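Local coordinates for 16S rRNA methylase (Uncultured bacterium, PDB 7JLZ), which probably methylates A1408 of 16S rRNA in the 30S ribosomal subunit, a modification linked to aminoglycoside resistance, at residues D95-L101 against G129-L135; R148-E152 against T162-F167; N171-F177 against Q206-M212. All blocks are in the same frame, centred on the assembly; numbering follows the deposited sequence.

Contact 1. Residues D95-L101 against G129-L135; sequences DKLTIIL and GICEIVL
L101, just past the end of strand 96-100, packs against I133 and L135 of the parallel strand 129-135. The methyl CD1 of L101 fits between two methyls of the other strand. It meets I133 CG2 at 4.1 Å and L135 CD2 at 3.5 Å, the second tighter than usual van der Waals contact. Further along the same face, I99 fills the step between C131 and I133. Its CD1 lies 3.9 Å from C131 SG, because CG1 is anti to the carbonyl carbon (chi1 -54°) and the chain then extends back along the strand. L97 continues this buried face, and I121 of helix 120-124 packs on L97, I99 and C131.

The other face is more polar. K96 is fully extended and runs diagonally to E132, two residues beyond I130, its bridge partner on the other strand. K96 NZ bonds E132 OE1 at 2.7 Å in a salt bridge. The lysine comes to the anti side of that oxygen, 31° out of the carboxylate plane. The methylene CE of K96 rests on E132 CB, while T98, directly opposite E132, sets OG1 beside the same CB. Beyond this charged patch, I100 and V134 lie side by side and point the same way.

The backbones are joined by a regular parallel ladder. I99 N to E132 O is its shortest rung, at 2.7 Å. Past the last rung, a water bridges L101 O and V134 O. The strand axes approach to 4.6 Å and are inclined by 11°. These are neighbouring central strands of the seven-stranded mixed sheet, with the 3-2-1-4-5-7-6 order typical of the Rossmann-like methyltransferase fold.

Contact 2. Residues R148-E152 against T162-F167; sequences RLELE and TVIPIF
L149 reaches from the loop 148-152 to the helical segment 162-167, and its two methyls divide the work. CD2 lies among T162, V163 and I166. Its closest neighbour there is I166 CD1 at 3.6 Å, and T162 CG2 follows at 4.0 Å. L149 runs antiparallel to the side chains of I166 and T162, flank to flank. CD1 turns to the F167 ring and approaches CE2 obliquely at 4.1 Å. L151 makes a second, smaller contact. Its CD2 meets V163 CG2 at 3.9 Å, with the two side chains crossing at a slant. All the contacts between the segments are apolar.

The torsions of L149 set its two methyls apart. CG is anti to the carbonyl carbon (chi1 -73°). A chi2 of 171° sets CD1 anti to CA, pointing on to the F167 ring, and leaves CD2 as the side branch that meets I166 and T162. I166 does two jobs. Its CD1 touches L149, while its CG2 lies over the centre of the F167 ring, 4.2 Å above the plane. The ring is thus backed by a residue of its own helix.

Further out, E150 N donates to Y158 OH, which ties the loop backbone to an earlier turn of helix 156-168. Y158 also packs on L149 and V163. On the exposed side of the loop, R148 NH2 bonds E150 OE1 in a salt bridge at 2.6 Å, but the arginine is poorly ordered. L135 of strand 129-135 touches both loop leucines, and Y205 adds to the packing on L151. F167 lies against I133 and L207. The arrangement is a hydrophobic layer on one face of the Rossmann-like sheet, where helix 156-168 and the loop leading into it pack together over the strands.

Contact 3. Residues N171-F177 against Q206-M212; sequences NLHLTEF and QLKFKKM
T175 and E176 both face K208, forming a classic beta bulge that shifts the antiparallel register by one residue. K208 O accepts from T175 N at 2.8 Å and from E176 N at 3.3 Å, both from the same face of its plane. T175 OG1 adds a weak bond to this oxygen; its chi1 of 65° puts the hydroxyl between the backbone N and the carbonyl carbon. K208 N returns a bond to E176 O.

F209 fills the apolar side. L172 CB packs on its CD2 at 3.6 Å, and L172 CD1 lies over one ring face. L174 CD1 makes an off-centre CH-pi contact, 4.1 Å from the F209 ring centroid. Beyond the bulge, the F177 ring presents its edge to L207 CG at 3.7 Å. On the other side, K210 runs beside H173 and brushes T175 CG2. M212 N binds N171 O from above the carbonyl plane.

N171 ends helix 156-168 in a Schellman motif, and its ND2 bonds S122 OG. F167 of that helix meets the F209 ring. Strand 205-211 lies between strand 129-135 and the outermost strand, 172-179.

The three contacts follow one another along the chain. Contacts 1 and 3 pair strands of one sheet; contact 2 packs against it. Contacts 1 and 3 have centres about 9 Å apart and are joined through neighbouring strands 129-135 and 205-211. I133 N to L207 O and F209 N to C131 O are probable hydrogen bonds, both 2.8 Å. Contact 2 is centred about 16 Å from contact 1 and 12 Å from contact 3. It reaches both by packing: L149 CD1 lies 3.8 Å from L135 CD1, and L151 CD1 lies 3.9 Å from F177 CE1. Helix 156-168 leads directly into strand 172-179, so contacts 2 and 3 are also consecutive in the chain.

Contact 1. Residues D95-L101 against G129-L135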
loop_
_atom_site.group_PDB
_atom_site.type_symbol
_atom_site.label_atom_id
_atom_site.label_comp_id
_atom_site.label_asym_id
_atom_site.label_seq_id
_atom_site.Cartn_x
_atom_site.Cartn_y
_atom_site.Cartn_z
ATOM N N ASP A 95 -1.038 -0.049 -11.646
ATOM C CA ASP A 95 -0.392 -1.273 -12.109
ATOM C C ASP A 95 0.050 -2.136 -10.935
ATOM O O ASP A 95 0.133 -3.368 -11.058
ATOM C CB ASP A 95 0.807 -0.926 -12.992
ATOM C CG ASP A 95 0.411 -0.133 -14.223
ATOM O OD1 ASP A 95 -0.242 -0.713 -15.123
ATOM O OD2 ASP A 95 0.733 1.075 -14.276
ATOM N N LYS A 96 0.346 -1.511 -9.801
ATOM C CA LYS A 96 0.697 -2.236 -8.590
ATOM C C LYS A 96 0.085 -1.529 -7.396
ATOM O O LYS A 96 0.097 -0.300 -7.322
ATOM C CB LYS A 96 2.209 -2.356 -8.400
ATOM C CG LYS A 96 2.562 -3.219 -7.183
ATOM C CD LYS A 96 4.042 -3.280 -6.883
ATOM C CE LYS A 96 4.290 -4.228 -5.711
ATOM N NZ LYS A 96 5.729 -4.310 -5.344
ATOM N N LEU A 97 -0.439 -2.323 -6.464
ATOM C CA LEU A 97 -1.016 -1.849 -5.215
ATOM C C LEU A 97 -0.266 -2.541 -4.091
ATOM O O LEU A 97 -0.283 -3.770 -4.005
ATOM C CB LEU A 97 -2.511 -2.172 -5.133
ATOM C CG LEU A 97 -3.213 -1.857 -3.818
ATOM C CD1 LEU A 97 -3.143 -0.373 -3.491
ATOM C CD2 LEU A 97 -4.674 -2.324 -3.907
ATOM N N THR A 98 0.402 -1.764 -3.253
ATOM C CA THR A 98 1.093 -2.313 -2.091
ATOM C C THR A 98 0.356 -1.884 -0.830
ATOM O O THR A 98 0.066 -0.695 -0.642
ATOM C CB THR A 98 2.563 -1.883 -2.076
ATOM O OG1 THR A 98 3.204 -2.416 -3.246
ATOM C CG2 THR A 98 3.299 -2.418 -0.818
ATOM N N ILE A 99 0.035 -2.861 0.023
ATOM C CA ILE A 99 -0.762 -2.647 1.218
ATOM C C ILE A 99 0.070 -3.110 2.408
ATOM O O ILE A 99 0.278 -4.313 2.588
ATOM C CB ILE A 99 -2.094 -3.408 1.172
ATOM C CG1 ILE A 99 -2.881 -3.083 -0.108
ATOM C CG2 ILE A 99 -2.913 -3.059 2.396
ATOM C CD1 ILE A 99 -4.107 -3.969 -0.302
ATOM N N ILE A 100 0.561 -2.167 3.210
ATOM C CA ILE A 100 1.303 -2.495 4.421
ATOM C C ILE A 100 0.306 -2.378 5.565
ATOM O O ILE A 100 0.039 -1.281 6.075
ATOM C CB ILE A 100 2.523 -1.591 4.606
ATOM C CG1 ILE A 100 3.375 -1.627 3.334
ATOM C CG2 ILE A 100 3.323 -2.027 5.849
ATOM C CD1 ILE A 100 4.465 -0.578 3.277
ATOM N N LEU A 101 -0.260 -3.513 5.972
ATOM C CA LEU A 101 -1.332 -3.479 6.950
ATOM C C LEU A 101 -0.797 -3.000 8.303
ATOM O O LEU A 101 0.394 -3.139 8.596
ATOM C CB LEU A 101 -1.989 -4.856 7.070
ATOM C CG LEU A 101 -2.892 -5.219 5.879
ATOM C CD1 LEU A 101 -3.468 -6.610 6.054
ATOM C CD2 LEU A 101 -4.011 -4.215 5.724
ATOM N N GLY A 129 -3.086 -5.973 -12.956
ATOM C CA GLY A 129 -2.284 -5.416 -11.888
ATOM C C GLY A 129 -1.857 -6.453 -10.871
ATOM O O GLY A 129 -2.381 -7.565 -10.817
ATOM N N ILE A 130 -0.872 -6.064 -10.062
ATOM C CA ILE A 130 -0.307 -6.897 -9.007
ATOM C C ILE A 130 -0.570 -6.228 -7.667
ATOM O O ILE A 130 -0.375 -5.015 -7.524
ATOM C CB ILE A 130 1.208 -7.117 -9.203
ATOM C CG1 ILE A 130 1.485 -7.905 -10.480
ATOM C CG2 ILE A 130 1.819 -7.798 -7.977
ATOM C CD1 ILE A 130 0.558 -9.084 -10.673
ATOM N N CYS A 131 -1.020 -7.011 -6.689
ATOM C CA CYS A 131 -1.182 -6.529 -5.325
ATOM C C CYS A 131 -0.124 -7.180 -4.450
ATOM O O CYS A 131 0.104 -8.386 -4.547
ATOM C CB CYS A 131 -2.578 -6.846 -4.787
ATOM S SG CYS A 131 -2.852 -6.357 -3.076
ATOM N N GLU A 132 0.540 -6.377 -3.626
ATOM C CA GLU A 132 1.486 -6.879 -2.640
ATOM C C GLU A 132 0.970 -6.480 -1.266
ATOM O O GLU A 132 0.577 -5.324 -1.056
ATOM C CB GLU A 132 2.895 -6.321 -2.881
ATOM C CG GLU A 132 3.930 -6.750 -1.830
ATOM C CD GLU A 132 5.325 -6.202 -2.101
ATOM O OE1 GLU A 132 5.664 -5.979 -3.281
ATOM O OE2 GLU A 132 6.088 -5.996 -1.124
ATOM N N ILE A 133 0.916 -7.442 -0.349
ATOM C CA ILE A 133 0.420 -7.214 1.000
ATOM C C ILE A 133 1.528 -7.605 1.959
ATOM O O ILE A 133 2.013 -8.742 1.922
ATOM C CB ILE A 133 -0.866 -8.005 1.292
ATOM C CG1 ILE A 133 -1.984 -7.578 0.344
ATOM C CG2 ILE A 133 -1.316 -7.791 2.724
ATOM C CD1 ILE A 133 -3.317 -8.257 0.631
ATOM N N VAL A 134 1.939 -6.660 2.792
ATOM C CA VAL A 134 2.939 -6.896 3.823
ATOM C C VAL A 134 2.197 -7.115 5.132
ATOM O O VAL A 134 1.395 -6.271 5.543
ATOM C CB VAL A 134 3.920 -5.720 3.922
ATOM C CG1 VAL A 134 4.875 -5.908 5.109
ATOM C CG2 VAL A 134 4.696 -5.574 2.607
ATOM N N LEU A 135 2.450 -8.255 5.776
ATOM C CA LEU A 135 1.748 -8.666 6.980
ATOM C C LEU A 135 2.717 -8.727 8.152
ATOM O O LEU A 135 3.900 -9.052 7.989
ATOM C CB LEU A 135 1.089 -10.045 6.810
ATOM C CG LEU A 135 -0.135 -10.150 5.899
ATOM C CD1 LEU A 135 -0.658 -11.585 5.838
ATOM C CD2 LEU A 135 -1.210 -9.223 6.404
HETATM O O HOH W 1 1.457 -5.453 8.199
#

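Contact 2. Residues R148-E152 against T162-F167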
loop_
_atom_site.group_PDB
_atom_site.type_symbol
_atom_site.label_atom_id
_atom_site.label_comp_id
_atom_site.label_asym_id
_atom_site.label_seq_id
_atom_site.Cartn_x
_atom_site.Cartn_y
_atom_site.Cartn_z
ATOM N N ARG A 148 -5.970 -14.559 13.511
ATOM C CA ARG A 148 -4.733 -14.205 12.822
ATOM C C ARG A 148 -4.268 -15.330 11.902
ATOM O O ARG A 148 -4.613 -16.495 12.106
ATOM C CB ARG A 148 -3.628 -13.882 13.830
ATOM C CG ARG A 148 -2.883 -15.106 14.349
ATOM C CD ARG A 148 -1.731 -14.714 15.260
ATOM N NE ARG A 148 -2.068 -14.874 16.670
ATOM C CZ ARG A 148 -1.565 -15.823 17.452
ATOM N NH1 ARG A 148 -1.928 -15.896 18.726
ATOM N NH2 ARG A 148 -0.690 -16.694 16.967
ATOM N N LEU A 149 -3.486 -14.975 10.887
ATOM C CA LEU A 149 -2.849 -15.971 10.037
ATOM C C LEU A 149 -1.582 -16.480 10.708
ATOM O O LEU A 149 -0.776 -15.690 11.208
ATOM C CB LEU A 149 -2.510 -15.381 8.668
ATOM C CG LEU A 149 -3.659 -15.133 7.697
ATOM C CD1 LEU A 149 -3.155 -14.346 6.502
ATOM C CD2 LEU A 149 -4.279 -16.448 7.255
ATOM N N GLU A 150 -1.405 -17.799 10.713
ATOM C CA GLU A 150 -0.240 -18.440 11.324
ATOM C C GLU A 150 0.721 -18.839 10.204
ATOM O O GLU A 150 0.633 -19.931 9.639
ATOM C CB GLU A 150 -0.667 -19.633 12.172
ATOM C CG GLU A 150 -1.280 -19.264 13.523
ATOM C CD GLU A 150 -0.232 -19.059 14.610
ATOM O OE1 GLU A 150 0.145 -17.896 14.876
ATOM O OE2 GLU A 150 0.222 -20.068 15.193
ATOM N N LEU A 151 1.659 -17.939 9.896
ATOM C CA LEU A 151 2.557 -18.083 8.756
ATOM C C LEU A 151 3.974 -18.502 9.131
ATOM O O LEU A 151 4.798 -18.707 8.233
ATOM C CB LEU A 151 2.607 -16.770 7.975
ATOM C CG LEU A 151 1.250 -16.292 7.467
ATOM C CD1 LEU A 151 1.355 -14.897 6.875
ATOM C CD2 LEU A 151 0.703 -17.280 6.442
ATOM N N GLU A 152 4.273 -18.650 10.427
ATOM C CA GLU A 152 5.650 -18.874 10.866
ATOM C C GLU A 152 6.215 -20.172 10.303
ATOM O O GLU A 152 7.391 -20.240 9.918
ATOM C CB GLU A 152 5.710 -18.893 12.398
ATOM C CG GLU A 152 5.224 -17.611 13.101
ATOM C CD GLU A 152 3.701 -17.445 13.106
ATOM O OE1 GLU A 152 2.980 -18.443 13.331
ATOM O OE2 GLU A 152 3.231 -16.308 12.878
ATOM N N THR A 162 -6.352 -22.461 4.151
ATOM C CA THR A 162 -6.634 -21.245 4.901
ATOM C C THR A 162 -6.155 -19.999 4.175
ATOM O O THR A 162 -6.948 -19.082 3.923
ATOM C CB THR A 162 -5.999 -21.307 6.292
ATOM O OG1 THR A 162 -6.588 -22.384 7.030
ATOM C CG2 THR A 162 -6.215 -19.980 7.031
ATOM N N VAL A 163 -4.868 -19.947 3.830
ATOM C CA VAL A 163 -4.305 -18.710 3.297
ATOM C C VAL A 163 -4.928 -18.370 1.952
ATOM O O VAL A 163 -5.492 -17.290 1.771
ATOM C CB VAL A 163 -2.774 -18.800 3.195
ATOM C CG1 VAL A 163 -2.224 -17.491 2.640
ATOM C CG2 VAL A 163 -2.190 -19.081 4.559
ATOM N N ILE A 164 -4.833 -19.286 0.987
ATOM C CA ILE A 164 -5.326 -18.982 -0.357
ATOM C C ILE A 164 -6.818 -18.663 -0.355
ATOM O O ILE A 164 -7.208 -17.656 -0.974
ATOM C CB ILE A 164 -4.942 -20.113 -1.330
ATOM C CG1 ILE A 164 -3.434 -20.095 -1.602
ATOM C CG2 ILE A 164 -5.704 -19.983 -2.640
ATOM C CD1 ILE A 164 -2.913 -21.386 -2.244
ATOM N N PRO A 165 -7.697 -19.425 0.320
ATOM C CA PRO A 165 -9.135 -19.082 0.265
ATOM C C PRO A 165 -9.473 -17.720 0.847
ATOM O O PRO A 165 -10.360 -17.035 0.319
ATOM C CB PRO A 165 -9.799 -20.213 1.070
ATOM C CG PRO A 165 -8.828 -21.345 1.033
ATOM C CD PRO A 165 -7.474 -20.697 1.039
ATOM N N ILE A 166 -8.800 -17.310 1.929
ATOM C CA ILE A 166 -9.076 -16.002 2.526
ATOM C C ILE A 166 -8.937 -14.896 1.490
ATOM O O ILE A 166 -9.734 -13.950 1.450
ATOM C CB ILE A 166 -8.150 -15.763 3.733
ATOM C CG1 ILE A 166 -8.668 -16.528 4.952
ATOM C CG2 ILE A 166 -8.024 -14.279 4.035
ATOM C CD1 ILE A 166 -7.706 -16.565 6.113
ATOM N N PHE A 167 -7.929 -14.996 0.631
ATOM C CA PHE A 167 -7.667 -13.924 -0.317
ATOM C C PHE A 167 -8.411 -14.104 -1.630
ATOM O O PHE A 167 -8.726 -13.109 -2.293
ATOM C CB PHE A 167 -6.167 -13.811 -0.563
ATOM C CG PHE A 167 -5.420 -13.280 0.616
ATOM C CD1 PHE A 167 -5.487 -11.935 0.932
ATOM C CD2 PHE A 167 -4.675 -14.121 1.425
ATOM C CE1 PHE A 167 -4.802 -11.424 2.027
ATOM C CE2 PHE A 167 -3.986 -13.620 2.523
ATOM C CZ PHE A 167 -4.054 -12.271 2.820
#

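Contact 3. Residues N171-F177 against Q206-M212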
loop_
_atom_site.group_PDB
_atom_site.type_symbol
_atom_site.label_atom_id
_atom_site.label_comp_id
_atom_site.label_asym_id
_atom_site.label_seq_id
_atom_site.Cartn_x
_atom_site.Cartn_y
_atom_site.Cartn_z
ATOM N N ASN A 171 -10.948 -11.713 -4.429
ATOM C CA ASN A 171 -10.612 -11.685 -5.855
ATOM C C ASN A 171 -9.106 -11.640 -6.100
ATOM O O ASN A 171 -8.649 -11.182 -7.153
ATOM C CB ASN A 171 -11.310 -10.520 -6.583
ATOM C CG ASN A 171 -11.334 -10.710 -8.089
ATOM O OD1 ASN A 171 -11.592 -11.808 -8.579
ATOM N ND2 ASN A 171 -11.044 -9.646 -8.830
ATOM N N LEU A 172 -8.320 -12.143 -5.151
ATOM C CA LEU A 172 -6.868 -12.125 -5.244
ATOM C C LEU A 172 -6.352 -13.550 -5.305
ATOM O O LEU A 172 -6.670 -14.364 -4.435
ATOM C CB LEU A 172 -6.246 -11.390 -4.053
ATOM C CG LEU A 172 -6.593 -9.899 -3.985
ATOM C CD1 LEU A 172 -6.118 -9.300 -2.670
ATOM C CD2 LEU A 172 -6.005 -9.160 -5.190
ATOM N N HIS A 173 -5.561 -13.845 -6.330
ATOM C CA HIS A 173 -4.937 -15.150 -6.486
ATOM C C HIS A 173 -3.470 -15.062 -6.082
ATOM O O HIS A 173 -2.713 -14.278 -6.658
ATOM C CB HIS A 173 -5.084 -15.633 -7.926
ATOM C CG HIS A 173 -4.351 -16.897 -8.193
ATOM N ND1 HIS A 173 -3.104 -16.920 -8.776
ATOM C CD2 HIS A 173 -4.677 -18.185 -7.939
ATOM C CE1 HIS A 173 -2.698 -18.171 -8.876
ATOM N NE2 HIS A 173 -3.630 -18.959 -8.374
ATOM N N LEU A 174 -3.071 -15.863 -5.095
ATOM C CA LEU A 174 -1.722 -15.763 -4.545
ATOM C C LEU A 174 -0.690 -16.279 -5.543
ATOM O O LEU A 174 -0.819 -17.388 -6.077
ATOM C CB LEU A 174 -1.633 -16.552 -3.243
ATOM C CG LEU A 174 -0.251 -16.583 -2.573
ATOM C CD1 LEU A 174 0.030 -15.249 -1.916
ATOM C CD2 LEU A 174 -0.128 -17.732 -1.583
ATOM N N THR A 175 0.343 -15.473 -5.793
ATOM C CA THR A 175 1.434 -15.863 -6.666
ATOM C C THR A 175 2.777 -15.974 -5.960
ATOM O O THR A 175 3.649 -16.696 -6.451
ATOM C CB THR A 175 1.585 -14.873 -7.834
ATOM O OG1 THR A 175 1.964 -13.585 -7.339
ATOM C CG2 THR A 175 0.281 -14.753 -8.623
ATOM N N GLU A 176 2.968 -15.283 -4.838
ATOM C CA GLU A 176 4.236 -15.318 -4.128
ATOM C C GLU A 176 3.976 -15.171 -2.640
ATOM O O GLU A 176 3.057 -14.454 -2.217
ATOM C CB GLU A 176 5.185 -14.207 -4.579
ATOM C CG GLU A 176 5.665 -14.294 -6.008
ATOM C CD GLU A 176 6.874 -13.414 -6.254
ATOM O OE1 GLU A 176 7.561 -13.070 -5.272
ATOM O OE2 GLU A 176 7.136 -13.071 -7.426
ATOM N N PHE A 177 4.827 -15.822 -1.848
ATOM C CA PHE A 177 4.818 -15.667 -0.400
ATOM C C PHE A 177 6.254 -15.724 0.079
ATOM O O PHE A 177 7.027 -16.548 -0.403
ATOM C CB PHE A 177 4.006 -16.770 0.293
ATOM C CG PHE A 177 4.216 -16.841 1.783
ATOM C CD1 PHE A 177 3.451 -16.076 2.641
ATOM C CD2 PHE A 177 5.176 -17.690 2.324
ATOM C CE1 PHE A 177 3.646 -16.141 4.011
ATOM C CE2 PHE A 177 5.372 -17.758 3.690
ATOM C CZ PHE A 177 4.602 -16.981 4.531
ATOM N N GLN A 206 5.639 -10.959 3.126
ATOM C CA GLN A 206 5.252 -10.327 1.870
ATOM C C GLN A 206 4.463 -11.342 1.058
ATOM O O GLN A 206 4.921 -12.463 0.859
ATOM C CB GLN A 206 6.509 -9.905 1.113
ATOM C CG GLN A 206 6.316 -8.975 -0.056
ATOM C CD GLN A 206 7.643 -8.665 -0.725
ATOM O OE1 GLN A 206 8.326 -9.568 -1.210
ATOM N NE2 GLN A 206 8.029 -7.391 -0.732
ATOM N N LEU A 207 3.291 -10.947 0.578
ATOM C CA LEU A 207 2.454 -11.813 -0.239
ATOM C C LEU A 207 2.105 -11.036 -1.492
ATOM O O LEU A 207 1.767 -9.853 -1.402
ATOM C CB LEU A 207 1.167 -12.223 0.499
ATOM C CG LEU A 207 1.236 -13.224 1.656
ATOM C CD1 LEU A 207 1.902 -12.617 2.891
ATOM C CD2 LEU A 207 -0.150 -13.734 2.000
ATOM N N LYS A 208 2.211 -11.680 -2.655
ATOM C CA LYS A 208 1.859 -11.047 -3.921
ATOM C C LYS A 208 0.711 -11.801 -4.566
ATOM O O LYS A 208 0.601 -13.022 -4.441
ATOM C CB LYS A 208 3.045 -10.996 -4.892
ATOM C CG LYS A 208 4.184 -10.136 -4.330
ATOM C CD LYS A 208 5.312 -9.926 -5.323
ATOM C CE LYS A 208 6.385 -9.017 -4.722
ATOM N NZ LYS A 208 7.587 -8.882 -5.598
ATOM N N PHE A 209 -0.139 -11.048 -5.256
ATOM C CA PHE A 209 -1.343 -11.590 -5.866
ATOM C C PHE A 209 -1.530 -10.979 -7.241
ATOM O O PHE A 209 -1.012 -9.901 -7.546
ATOM C CB PHE A 209 -2.607 -11.296 -5.043
ATOM C CG PHE A 209 -2.489 -11.632 -3.577
ATOM C CD1 PHE A 209 -1.874 -10.758 -2.693
ATOM C CD2 PHE A 209 -3.026 -12.807 -3.086
ATOM C CE1 PHE A 209 -1.779 -11.063 -1.353
ATOM C CE2 PHE A 209 -2.940 -13.112 -1.752
ATOM C CZ PHE A 209 -2.312 -12.237 -0.885
ATOM N N LYS A 210 -2.287 -11.686 -8.067
ATOM C CA LYS A 210 -2.903 -11.087 -9.239
ATOM C C LYS A 210 -4.413 -11.246 -9.120
ATOM O O LYS A 210 -4.923 -11.952 -8.250
ATOM C CB LYS A 210 -2.368 -11.708 -10.533
ATOM C CG LYS A 210 -2.422 -13.214 -10.573
ATOM C CD LYS A 210 -1.933 -13.725 -11.927
ATOM C CE LYS A 210 -1.890 -15.242 -11.982
ATOM N NZ LYS A 210 -1.466 -15.725 -13.334
ATOM N N LYS A 211 -5.143 -10.541 -9.976
ATOM C CA LYS A 211 -6.593 -10.660 -9.948
ATOM C C LYS A 211 -7.039 -12.043 -10.395
ATOM O O LYS A 211 -6.432 -12.670 -11.272
ATOM C CB LYS A 211 -7.234 -9.620 -10.846
ATOM C CG LYS A 211 -7.075 -8.220 -10.372
ATOM C CD LYS A 211 -7.936 -7.343 -11.252
ATOM C CE LYS A 211 -8.030 -5.956 -10.718
ATOM N NZ LYS A 211 -9.179 -5.274 -11.374
ATOM N N MET A 212 -8.120 -12.517 -9.795
ATOM C CA MET A 212 -8.663 -13.801 -10.198
ATOM C C MET A 212 -9.478 -13.643 -11.475
ATOM O O MET A 212 -9.895 -12.540 -11.814
ATOM C CB MET A 212 -9.520 -14.392 -9.095
ATOM C CG MET A 212 -8.743 -14.765 -7.868
ATOM S SD MET A 212 -9.861 -15.468 -6.664
ATOM C CE MET A 212 -10.397 -16.940 -7.534
HETATM O O HOH W 2 -11.213 -10.341 -11.947
#